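Local coordinates for protein AadB (Pseudomonas aeruginosa, PDB 4XJE) that adenylylates the 2''-hydroxyl group of aminoglycoside antibiotics such as kanamycin, gentamicin and tobramycin, and so makes bacteria resistant to them, at residues 51-56 against 91-96; 135-140 against 158-163; 58-63 against 97-102. All coordinates share one frame; numbering follows the deposited sequence. Where two conformers were deposited one is given.

Contact 1 (51-56 against 91-96). With TOY (tobramycin), chain C; AMP (adenosine monophosphate), chain B.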
# COMPACT_ATOMS: atom_id res chain seq x y z
N ASP A 51 3.75 -11.04 0.80
CA ASP A 51 3.67 -11.57 2.17
C ASP A 51 2.33 -11.25 2.79
O ASP A 51 1.83 -11.99 3.64
CB ASP A 51 4.78 -11.00 3.06
CG ASP A 51 6.16 -11.51 2.71
OD1 ASP A 51 6.28 -12.42 1.86
OD2 ASP A 51 7.14 -11.00 3.30
N ASP A 52 1.76 -10.13 2.37
CA ASP A 52 0.54 -9.63 2.98
C ASP A 52 -0.18 -8.68 2.04
O ASP A 52 0.24 -8.47 0.90
CB ASP A 52 0.86 -8.92 4.30
CG ASP A 52 1.93 -7.85 4.15
OD1 ASP A 52 2.23 -7.44 3.01
OD2 ASP A 52 2.48 -7.42 5.18
N ILE A 53 -1.28 -8.13 2.52
CA ILE A 53 -2.03 -7.10 1.81
C ILE A 53 -1.87 -5.79 2.55
O ILE A 53 -2.20 -5.68 3.72
CB ILE A 53 -3.52 -7.46 1.70
CG1 ILE A 53 -3.70 -8.72 0.84
CG2 ILE A 53 -4.31 -6.31 1.10
CD1 ILE A 53 -4.96 -9.49 1.16
N ASP A 54 -1.33 -4.79 1.85
CA ASP A 54 -1.16 -3.47 2.43
C ASP A 54 -2.33 -2.58 2.07
O ASP A 54 -2.70 -2.46 0.90
CB ASP A 54 0.16 -2.85 1.96
CG ASP A 54 1.36 -3.68 2.36
OD1 ASP A 54 1.61 -3.81 3.58
OD2 ASP A 54 2.05 -4.20 1.46
N LEU A 55 -2.93 -1.96 3.08
CA LEU A 55 -4.07 -1.07 2.89
C LEU A 55 -3.81 0.31 3.47
O LEU A 55 -3.25 0.43 4.57
CB LEU A 55 -5.32 -1.66 3.53
CG LEU A 55 -5.81 -3.02 3.02
CD1 LEU A 55 -6.93 -3.53 3.90
CD2 LEU A 55 -6.27 -2.91 1.57
N THR A 56 -4.20 1.34 2.74
CA THR A 56 -4.24 2.70 3.27
C THR A 56 -5.71 3.10 3.40
O THR A 56 -6.48 2.93 2.45
CB THR A 56 -3.49 3.71 2.38
OG1 THR A 56 -2.15 3.26 2.17
CG2 THR A 56 -3.43 5.08 3.05
N GLU A 91 -4.33 -14.75 6.40
CA GLU A 91 -3.74 -13.61 5.71
C GLU A 91 -3.68 -12.37 6.59
O GLU A 91 -4.63 -12.06 7.31
CB GLU A 91 -4.53 -13.29 4.44
CG GLU A 91 -4.51 -14.40 3.41
CD GLU A 91 -3.13 -14.66 2.84
OE1 GLU A 91 -2.29 -13.74 2.87
OE2 GLU A 91 -2.88 -15.79 2.36
N LEU A 92 -2.56 -11.66 6.52
CA LEU A 92 -2.36 -10.46 7.32
C LEU A 92 -2.62 -9.20 6.51
O LEU A 92 -2.24 -9.10 5.34
CB LEU A 92 -0.94 -10.45 7.90
CG LEU A 92 -0.68 -11.55 8.94
CD1 LEU A 92 0.79 -11.65 9.30
CD2 LEU A 92 -1.52 -11.32 10.19
N LEU A 93 -3.30 -8.25 7.15
CA LEU A 93 -3.57 -6.94 6.58
C LEU A 93 -2.76 -5.88 7.31
O LEU A 93 -2.96 -5.66 8.50
CB LEU A 93 -5.06 -6.60 6.67
CG LEU A 93 -6.04 -7.18 5.65
CD1 LEU A 93 -5.63 -8.56 5.18
CD2 LEU A 93 -7.42 -7.21 6.28
N ASP A 94 -1.85 -5.24 6.58
CA ASP A 94 -1.04 -4.17 7.13
C ASP A 94 -1.68 -2.83 6.79
O ASP A 94 -1.66 -2.41 5.64
CB ASP A 94 0.38 -4.27 6.58
CG ASP A 94 1.31 -3.25 7.18
OD1 ASP A 94 1.25 -2.07 6.76
OD2 ASP A 94 2.10 -3.62 8.07
N CYS A 95 -2.25 -2.17 7.79
CA CYS A 95 -3.13 -1.03 7.55
C CYS A 95 -2.53 0.28 8.05
O CYS A 95 -2.15 0.38 9.22
CB CYS A 95 -4.48 -1.27 8.22
SG CYS A 95 -5.27 -2.84 7.76
N GLU A 96 -2.47 1.27 7.17
CA GLU A 96 -1.91 2.58 7.50
C GLU A 96 -2.93 3.69 7.25
O GLU A 96 -3.55 3.73 6.18
CB GLU A 96 -0.65 2.84 6.68
CG GLU A 96 0.05 4.14 7.04
CD GLU A 96 1.42 4.27 6.41
OE1 GLU A 96 1.64 3.69 5.33
OE2 GLU A 96 2.28 4.95 7.01
C11 TOY C . 7.16 3.37 6.51
O11 TOY C . 6.22 2.40 6.89
C21 TOY C . 8.29 3.39 7.54
N21 TOY C . 8.92 2.07 7.69
C31 TOY C . 7.72 3.89 8.86
C41 TOY C . 7.05 5.25 8.71
O41 TOY C . 6.46 5.62 9.96
C51 TOY C . 5.99 5.16 7.62
O51 TOY C . 6.56 4.65 6.40
C61 TOY C . 5.40 6.52 7.30
N61 TOY C . 4.38 6.48 6.24
C12 TOY C . 3.70 -0.57 5.48
N12 TOY C . 2.97 -1.59 4.71
C22 TOY C . 3.56 0.80 4.83
C32 TOY C . 4.29 1.87 5.66
N32 TOY C . 4.21 3.17 4.98
C42 TOY C . 5.75 1.48 5.90
C52 TOY C . 5.89 0.08 6.49
O52 TOY C . 7.26 -0.27 6.60
C62 TOY C . 5.18 -0.92 5.59
O62 TOY C . 5.28 -2.22 6.19
C13 TOY C . 6.23 -3.10 5.63
C23 TOY C . 5.58 -4.47 5.43
O23 TOY C . 4.38 -4.33 4.68
C33 TOY C . 5.27 -5.13 6.78
N33 TOY C . 4.72 -6.48 6.57
C43 TOY C . 6.56 -5.18 7.60
O43 TOY C . 6.33 -5.75 8.88
C53 TOY C . 7.06 -3.75 7.76
O53 TOY C . 7.36 -3.20 6.47
C63 TOY C . 8.33 -3.64 8.58
O63 TOY C . 8.69 -2.28 8.78
P AMP B . 5.03 -5.88 1.43
O1P AMP B . 3.91 -5.73 2.44
O2P AMP B . 5.84 -7.11 1.82
O3P AMP B . 4.53 -5.79 0.02
O5' AMP B . 5.98 -4.63 1.68
C5' AMP B . 5.60 -3.33 1.28
C4' AMP B . 6.78 -2.39 1.27
O4' AMP B . 7.26 -2.20 2.63
C3' AMP B . 8.00 -2.88 0.51
O3' AMP B . 7.89 -2.64 -0.88
C2' AMP B . 9.14 -2.11 1.17
O2' AMP B . 9.24 -0.80 0.63
C1' AMP B . 8.65 -2.00 2.62
N9 AMP B . 9.29 -2.98 3.51
C8 AMP B . 9.26 -4.35 3.42
N7 AMP B . 9.92 -4.97 4.37
C5 AMP B . 10.42 -3.94 5.14
C6 AMP B . 11.21 -3.93 6.31
N6 AMP B . 11.67 -5.03 6.91
N1 AMP B . 11.54 -2.73 6.84
C2 AMP B . 11.10 -1.62 6.23
N3 AMP B . 10.35 -1.50 5.13
C4 AMP B . 10.05 -2.71 4.63
O HOH W 1 -0.40 -12.78 4.83
O HOH W 2 0.57 2.95 3.07

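Contact 2 (135-140 against 158-163). With AMP (adenosine monophosphate), chain B; TOY (tobramycin), chain C.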
# COMPACT_ATOMS: atom_id res chain seq x y z
N ALA A 135 4.92 7.06 -3.54
CA ALA A 135 4.63 6.51 -2.22
C ALA A 135 5.23 5.11 -2.07
O ALA A 135 5.78 4.77 -1.02
CB ALA A 135 3.13 6.47 -1.98
N ILE A 136 5.10 4.31 -3.12
CA ILE A 136 5.66 2.95 -3.16
C ILE A 136 7.18 2.97 -2.99
O ILE A 136 7.73 2.24 -2.16
CB ILE A 136 5.28 2.26 -4.50
CG1 ILE A 136 3.77 1.97 -4.53
CG2 ILE A 136 6.06 0.96 -4.69
CD1 ILE A 136 3.27 1.56 -5.90
N ILE A 137 7.85 3.78 -3.80
CA ILE A 137 9.30 3.92 -3.76
C ILE A 137 9.75 4.42 -2.40
O ILE A 137 10.72 3.92 -1.83
CB ILE A 137 9.80 4.89 -4.87
CG1 ILE A 137 10.12 4.12 -6.15
CG2 ILE A 137 11.02 5.70 -4.40
CD1 ILE A 137 11.45 3.40 -6.15
N TRP A 138 9.04 5.43 -1.89
CA TRP A 138 9.37 6.08 -0.63
C TRP A 138 9.62 5.09 0.50
O TRP A 138 10.55 5.26 1.29
CB TRP A 138 8.23 7.03 -0.26
CG TRP A 138 8.43 7.90 0.93
CD1 TRP A 138 7.99 7.67 2.20
CD2 TRP A 138 9.09 9.18 0.96
NE1 TRP A 138 8.34 8.72 3.02
CE2 TRP A 138 9.02 9.65 2.28
CE3 TRP A 138 9.74 9.95 -0.01
CZ2 TRP A 138 9.58 10.87 2.67
CZ3 TRP A 138 10.29 11.16 0.38
CH2 TRP A 138 10.21 11.61 1.70
N ASP A 139 8.81 4.04 0.56
CA ASP A 139 8.94 3.07 1.63
C ASP A 139 10.19 2.19 1.48
O ASP A 139 10.67 1.63 2.47
CB ASP A 139 7.69 2.19 1.72
CG ASP A 139 6.56 2.85 2.51
OD1 ASP A 139 6.83 3.82 3.24
OD2 ASP A 139 5.41 2.39 2.40
N TYR A 140 10.72 2.08 0.27
CA TYR A 140 11.98 1.37 0.08
C TYR A 140 13.16 2.16 0.66
O TYR A 140 14.17 1.57 1.04
CB TYR A 140 12.25 1.08 -1.39
CG TYR A 140 11.40 -0.03 -1.97
CD1 TYR A 140 11.65 -1.36 -1.68
CD2 TYR A 140 10.34 0.26 -2.83
CE1 TYR A 140 10.88 -2.37 -2.22
CE2 TYR A 140 9.57 -0.74 -3.37
CZ TYR A 140 9.84 -2.05 -3.06
OH TYR A 140 9.05 -3.04 -3.61
N GLU A 158 13.55 -6.94 -6.77
CA GLU A 158 13.03 -6.85 -8.13
C GLU A 158 11.82 -5.93 -8.20
O GLU A 158 11.60 -5.26 -9.21
CB GLU A 158 12.67 -8.25 -8.65
CG GLU A 158 13.89 -9.11 -8.94
CD GLU A 158 14.85 -8.44 -9.90
OE1 GLU A 158 14.38 -7.84 -10.90
OE2 GLU A 158 16.07 -8.48 -9.65
N SER A 159 11.03 -5.89 -7.13
CA SER A 159 9.89 -4.99 -7.05
C SER A 159 10.34 -3.54 -6.99
O SER A 159 9.74 -2.66 -7.61
CB SER A 159 9.03 -5.34 -5.85
OG SER A 159 8.46 -6.62 -6.02
N TYR A 160 11.41 -3.28 -6.23
CA TYR A 160 11.99 -1.95 -6.15
C TYR A 160 12.45 -1.48 -7.53
O TYR A 160 12.20 -0.35 -7.93
CB TYR A 160 13.16 -1.93 -5.17
CG TYR A 160 14.00 -0.67 -5.23
CD1 TYR A 160 13.51 0.54 -4.73
CD2 TYR A 160 15.27 -0.67 -5.77
CE1 TYR A 160 14.26 1.69 -4.78
CE2 TYR A 160 16.03 0.48 -5.83
CZ TYR A 160 15.53 1.66 -5.33
OH TYR A 160 16.28 2.81 -5.38
N ARG A 161 13.12 -2.37 -8.25
CA ARG A 161 13.65 -2.03 -9.57
C ARG A 161 12.53 -1.76 -10.57
O ARG A 161 12.66 -0.87 -11.42
CB ARG A 161 14.55 -3.16 -10.07
CG ARG A 161 15.74 -3.41 -9.15
CD ARG A 161 17.00 -3.77 -9.92
NE ARG A 161 17.41 -5.16 -9.71
CZ ARG A 161 18.44 -5.57 -8.98
NH1 ARG A 161 19.23 -4.71 -8.34
NH2 ARG A 161 18.69 -6.87 -8.89
N LEU A 162 11.44 -2.51 -10.46
CA LEU A 162 10.26 -2.28 -11.28
C LEU A 162 9.67 -0.90 -11.04
O LEU A 162 9.27 -0.21 -11.98
CB LEU A 162 9.19 -3.34 -11.01
CG LEU A 162 9.16 -4.55 -11.95
CD1 LEU A 162 8.19 -5.59 -11.41
CD2 LEU A 162 8.77 -4.09 -13.35
N ALA A 163 9.61 -0.51 -9.77
CA ALA A 163 9.09 0.79 -9.40
C ALA A 163 9.99 1.91 -9.94
O ALA A 163 9.50 2.92 -10.43
CB ALA A 163 8.96 0.89 -7.89
P AMP B . 5.03 -5.88 1.43
O1P AMP B . 3.91 -5.73 2.44
O2P AMP B . 5.84 -7.11 1.82
O3P AMP B . 4.53 -5.79 0.02
O5' AMP B . 5.98 -4.63 1.68
C5' AMP B . 5.60 -3.33 1.28
C4' AMP B . 6.78 -2.39 1.27
O4' AMP B . 7.26 -2.20 2.63
C3' AMP B . 8.00 -2.88 0.51
O3' AMP B . 7.89 -2.64 -0.88
C2' AMP B . 9.14 -2.11 1.17
O2' AMP B . 9.24 -0.80 0.63
C1' AMP B . 8.65 -2.00 2.62
N9 AMP B . 9.29 -2.98 3.51
C8 AMP B . 9.26 -4.35 3.42
N7 AMP B . 9.92 -4.97 4.37
C5 AMP B . 10.42 -3.94 5.14
C6 AMP B . 11.21 -3.93 6.31
N6 AMP B . 11.67 -5.03 6.91
N1 AMP B . 11.54 -2.73 6.84
C2 AMP B . 11.10 -1.62 6.23
N3 AMP B . 10.35 -1.50 5.13
C4 AMP B . 10.05 -2.71 4.63
C11 TOY C . 7.16 3.37 6.51
O11 TOY C . 6.22 2.40 6.89
C21 TOY C . 8.29 3.39 7.54
N21 TOY C . 8.92 2.07 7.69
C31 TOY C . 7.72 3.89 8.86
C41 TOY C . 7.05 5.25 8.71
O41 TOY C . 6.46 5.62 9.96
C51 TOY C . 5.99 5.16 7.62
O51 TOY C . 6.56 4.65 6.40
C61 TOY C . 5.40 6.52 7.30
N61 TOY C . 4.38 6.48 6.24
C12 TOY C . 3.70 -0.57 5.48
N12 TOY C . 2.97 -1.59 4.71
C22 TOY C . 3.56 0.80 4.83
C32 TOY C . 4.29 1.87 5.66
N32 TOY C . 4.21 3.17 4.98
C42 TOY C . 5.75 1.48 5.90
C52 TOY C . 5.89 0.08 6.49
O52 TOY C . 7.26 -0.27 6.60
C62 TOY C . 5.18 -0.92 5.59
O62 TOY C . 5.28 -2.22 6.19
C13 TOY C . 6.23 -3.10 5.63
C23 TOY C . 5.58 -4.47 5.43
O23 TOY C . 4.38 -4.33 4.68
C33 TOY C . 5.27 -5.13 6.78
N33 TOY C . 4.72 -6.48 6.57
C43 TOY C . 6.56 -5.18 7.60
O43 TOY C . 6.33 -5.75 8.88
C53 TOY C . 7.06 -3.75 7.76
O53 TOY C . 7.36 -3.20 6.47
C63 TOY C . 8.33 -3.64 8.58
O63 TOY C . 8.69 -2.28 8.78

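Contact 3 (58-63 against 97-102)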
# COMPACT_ATOMS: atom_id res chain seq x y z
N PRO A 58 -8.81 5.94 5.25
CA PRO A 58 -9.03 7.22 5.92
C PRO A 58 -8.97 7.08 7.43
O PRO A 58 -9.77 6.35 8.02
CB PRO A 58 -10.43 7.63 5.45
CG PRO A 58 -10.59 6.94 4.14
CD PRO A 58 -9.90 5.62 4.31
N GLY A 59 -8.01 7.76 8.05
CA GLY A 59 -7.75 7.62 9.47
C GLY A 59 -8.96 7.88 10.35
O GLY A 59 -9.10 7.30 11.42
N GLU A 60 -9.85 8.76 9.88
CA GLU A 60 -11.03 9.13 10.66
C GLU A 60 -12.17 8.12 10.50
O GLU A 60 -13.22 8.28 11.11
CB GLU A 60 -11.51 10.54 10.26
CG GLU A 60 -12.33 10.63 8.98
CD GLU A 60 -11.50 10.58 7.71
OE1 GLU A 60 -10.26 10.42 7.80
OE2 GLU A 60 -12.08 10.71 6.62
N ARG A 61 -11.96 7.10 9.67
CA ARG A 61 -12.97 6.07 9.45
C ARG A 61 -12.41 4.68 9.74
O ARG A 61 -12.83 3.69 9.13
CB ARG A 61 -13.51 6.13 8.02
CG ARG A 61 -14.03 7.51 7.63
CD ARG A 61 -14.53 7.55 6.20
NE ARG A 61 -15.67 6.66 5.97
CZ ARG A 61 -16.27 6.50 4.79
NH1 ARG A 61 -15.85 7.16 3.72
NH2 ARG A 61 -17.30 5.67 4.68
N ARG A 62 -11.46 4.61 10.66
CA ARG A 62 -10.84 3.34 11.03
C ARG A 62 -11.89 2.31 11.45
O ARG A 62 -11.78 1.13 11.13
CB ARG A 62 -9.83 3.53 12.15
CG ARG A 62 -9.27 2.22 12.67
CD ARG A 62 -8.09 2.41 13.60
NE ARG A 62 -7.82 1.18 14.33
CZ ARG A 62 -6.70 0.90 14.99
NH1 ARG A 62 -5.69 1.77 15.01
NH2 ARG A 62 -6.58 -0.25 15.62
N GLY A 63 -12.91 2.78 12.17
CA GLY A 63 -13.98 1.93 12.65
C GLY A 63 -14.66 1.15 11.54
O GLY A 63 -15.01 -0.02 11.72
N PRO A 97 -3.11 4.60 8.21
CA PRO A 97 -4.07 5.68 7.98
C PRO A 97 -3.55 6.77 7.05
O PRO A 97 -2.34 7.02 6.99
CB PRO A 97 -4.30 6.24 9.39
CG PRO A 97 -3.01 6.00 10.08
CD PRO A 97 -2.51 4.68 9.56
N ALA A 98 -4.47 7.40 6.32
CA ALA A 98 -4.18 8.63 5.60
C ALA A 98 -5.18 9.68 6.06
O ALA A 98 -6.28 9.35 6.50
CB ALA A 98 -4.26 8.42 4.10
N TRP A 99 -4.78 10.95 5.97
CA TRP A 99 -5.59 12.04 6.50
C TRP A 99 -5.86 13.08 5.43
O TRP A 99 -5.01 13.36 4.59
CB TRP A 99 -4.88 12.67 7.70
CG TRP A 99 -4.51 11.65 8.73
CD1 TRP A 99 -3.31 11.02 8.87
CD2 TRP A 99 -5.36 11.14 9.76
NE1 TRP A 99 -3.35 10.15 9.93
CE2 TRP A 99 -4.60 10.20 10.50
CE3 TRP A 99 -6.68 11.38 10.14
CZ2 TRP A 99 -5.12 9.51 11.58
CZ3 TRP A 99 -7.20 10.69 11.22
CH2 TRP A 99 -6.42 9.77 11.93
N TRP A 100 -7.06 13.66 5.47
CA TRP A 100 -7.46 14.63 4.46
C TRP A 100 -6.55 15.85 4.51
O TRP A 100 -6.36 16.45 5.56
CB TRP A 100 -8.91 15.06 4.67
CG TRP A 100 -9.45 15.85 3.52
CD1 TRP A 100 -9.71 17.19 3.49
CD2 TRP A 100 -9.78 15.34 2.22
NE1 TRP A 100 -10.19 17.55 2.25
CE2 TRP A 100 -10.24 16.43 1.45
CE3 TRP A 100 -9.74 14.07 1.63
CZ2 TRP A 100 -10.65 16.29 0.13
CZ3 TRP A 100 -10.15 13.94 0.32
CH2 TRP A 100 -10.60 15.04 -0.42
N ALA A 101 -6.00 16.21 3.35
CA ALA A 101 -5.16 17.39 3.24
C ALA A 101 -6.01 18.55 2.69
O ALA A 101 -6.81 19.10 3.42
CB ALA A 101 -3.96 17.11 2.36
N ASP A 102 -5.85 18.91 1.42
CA ASP A 102 -6.66 19.98 0.84
C ASP A 102 -7.72 19.41 -0.10
O ASP A 102 -8.90 19.73 0.02
CB ASP A 102 -5.79 20.98 0.10
CG ASP A 102 -6.54 22.25 -0.27
OD1 ASP A 102 -7.50 22.61 0.45
OD2 ASP A 102 -6.17 22.89 -1.28
O HOH W 3 -9.01 12.87 7.42

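Contact 1 (51-56 against 91-96)
Asp52 and Asp54, the Asp-x-Asp pair of the nucleotidyltransferase fold, meet Asp94 on the neighbouring parallel strand and form with it the acidic centre of the active site. Asp52 and Asp54 each bind both manganese ions of this enzyme, and Asp94 binds one. The strands are joined by a ladder of backbone bonds: Ile53 N to Leu92 O, Asp94 N to Ile53 O, Leu55 N to Asp94 O, and Glu96 N to Leu55 O, the last at 2.8 Å. Side chains alternate across this ladder. On the buried apolar face, the Leu55 side chain lies at an angle to that of Leu93, CD1 of Leu55 touching CG of Leu93 at 4.1 Å, while Ile53 and Leu93 run side by side, covered by helix 11-26.

The acidic face holds the ligands. Asp54 has CG beside its backbone N (chi1 -60°), whereas Asp94 has CG anti to N (chi1 -176°), which brings the two carboxylates together, OD1 of Asp54 lying 3.6 Å from OD1 of Asp94. Tobramycin N12 sits at this junction, hydrogen-bonded to Asp94 OD1 at 2.7 Å and 2.8 Å from Asp54 OD1. The other Asp94 oxygen, OD2, is hydrogen-bonded to Tyr82. Asp52 OD2 accepts from tobramycin N33, and its OD1 comes 2.5 Å from AMP O1P. Farther along, the extended Glu96 receives N32 on OE1 at 2.6 Å and N61 on OE2. The manganese ligands thus also meet the antibiotic's amino groups, whose positive charge would probably offset the crowding of acidic oxygens.

Contact 2 (135-140 against 158-163)
Tyr140 and Tyr160 form a T-shaped pair where helices 133-146 and 154-167 of the helical C-terminal part pack together. The short helical segments cross at -136° with their axes 9.9 Å apart. Tyr160 turns its edge to the face of Tyr140, the planes meeting at 63°, and CD1 is the ring atom that makes the approach, 3.5 Å from Tyr140 CG. The CB of Tyr160 joins in, lying over the centre of the same face of Tyr140, 3.8 Å from the ring centroid in a CH-pi contact. CG anti to N in Tyr160 (chi1 169°) leaves CB and the ring edge both against Tyr140, the two side chains running past one another head to tail, and the far hydroxyl of Tyr160 is hydrogen-bonded to Arg176.

The opposite face of Tyr140 belongs to the nucleotide: the ribose O2' of AMP stands 3.3 Å above the ring plane, over its centre. Tyr140 is therefore sandwiched between helix 154-167 and the ribose, close to Tyr143, which itself binds AMP. One turn earlier along helix 133-146, Ile136 CG2 touches Ala163 CB at 4.3 Å, and Ile136 also packs on helix 35-43, tying the helical pair to the nucleotide-binding side. Tobramycin N32 is held by Asp139 OD2 of the same helix. Tyr140 OH lies 3.0 Å from AMP O3' and 3.2 Å from Ser159 CB, while Ser159 OG is hydrogen-bonded back to Lys155 O.

Contact 3 (58-63 against 97-102)
Pro58 and Ala98 form a parallel bridge, with CA atoms 5.1 Å apart, and the next amide, Gly59 N, donates to Ala98 O in a nearly straight bond (2.8 Å, 172° at the hydrogen). This is where the strand of a beta-alpha unit of the nucleotidyltransferase sheet ends: strand 53-58 gives way to a turn closed by Arg61 N bonding to Pro58 O, and Arg61 is the N-cap of helix 62-71. Ala98 is joined by its backbone to Phe57 as well, so the pairing continues to Pro58, the last residue of strand 53-58, while strand 91-100 runs two residues farther.

Trp99 covers the turn. Its CG lies beside the backbone N (chi1 -53°), and the indole reaches across to the turn, its six-membered ring lying over Gly59. CA of Gly59 stands over the ring face, 3.6 Å from the centroid and somewhat toward the rim, in a CH-pi contact. The ring also reaches the following peptide, with CZ3 3.4 Å from Gly59 C. Having no side chain, Gly59 lets the indole settle directly on the backbone, while Pro97 CB packs against the same CA at 3.7 Å.

Glu60 reaches along the strand toward its exposed end. Its OE2 is hydrogen-bonded to Tyr105 OH of strand 105-107, and a water molecule links its other oxygen to the strand, donating to Glu60 OE1 at 2.8 Å and accepting from Trp100 N at 2.9 Å.

How the contacts relate
Contacts 1 and 3 are successive parts of one parallel pairing, strands 53-58 and 91-100, and they touch where Thr56 CG2 packs on Ala98 CB. Contact 1 is the buried part, with apolar side chains on one face and ligand-binding carboxylates on the other. Contact 3 is the partly exposed end, where one backbone bond, an indole packed on a glycine and a water take over. Contact 2 joins two helices about 16 Å from contact 1, centre to centre, through buried aromatic and apolar packing. Contacts 1 and 2 do not touch, yet both reach AMP and tobramycin, which lie between sheet and helices; contact 3 is on the opposite side of the chain's centre from contact 2.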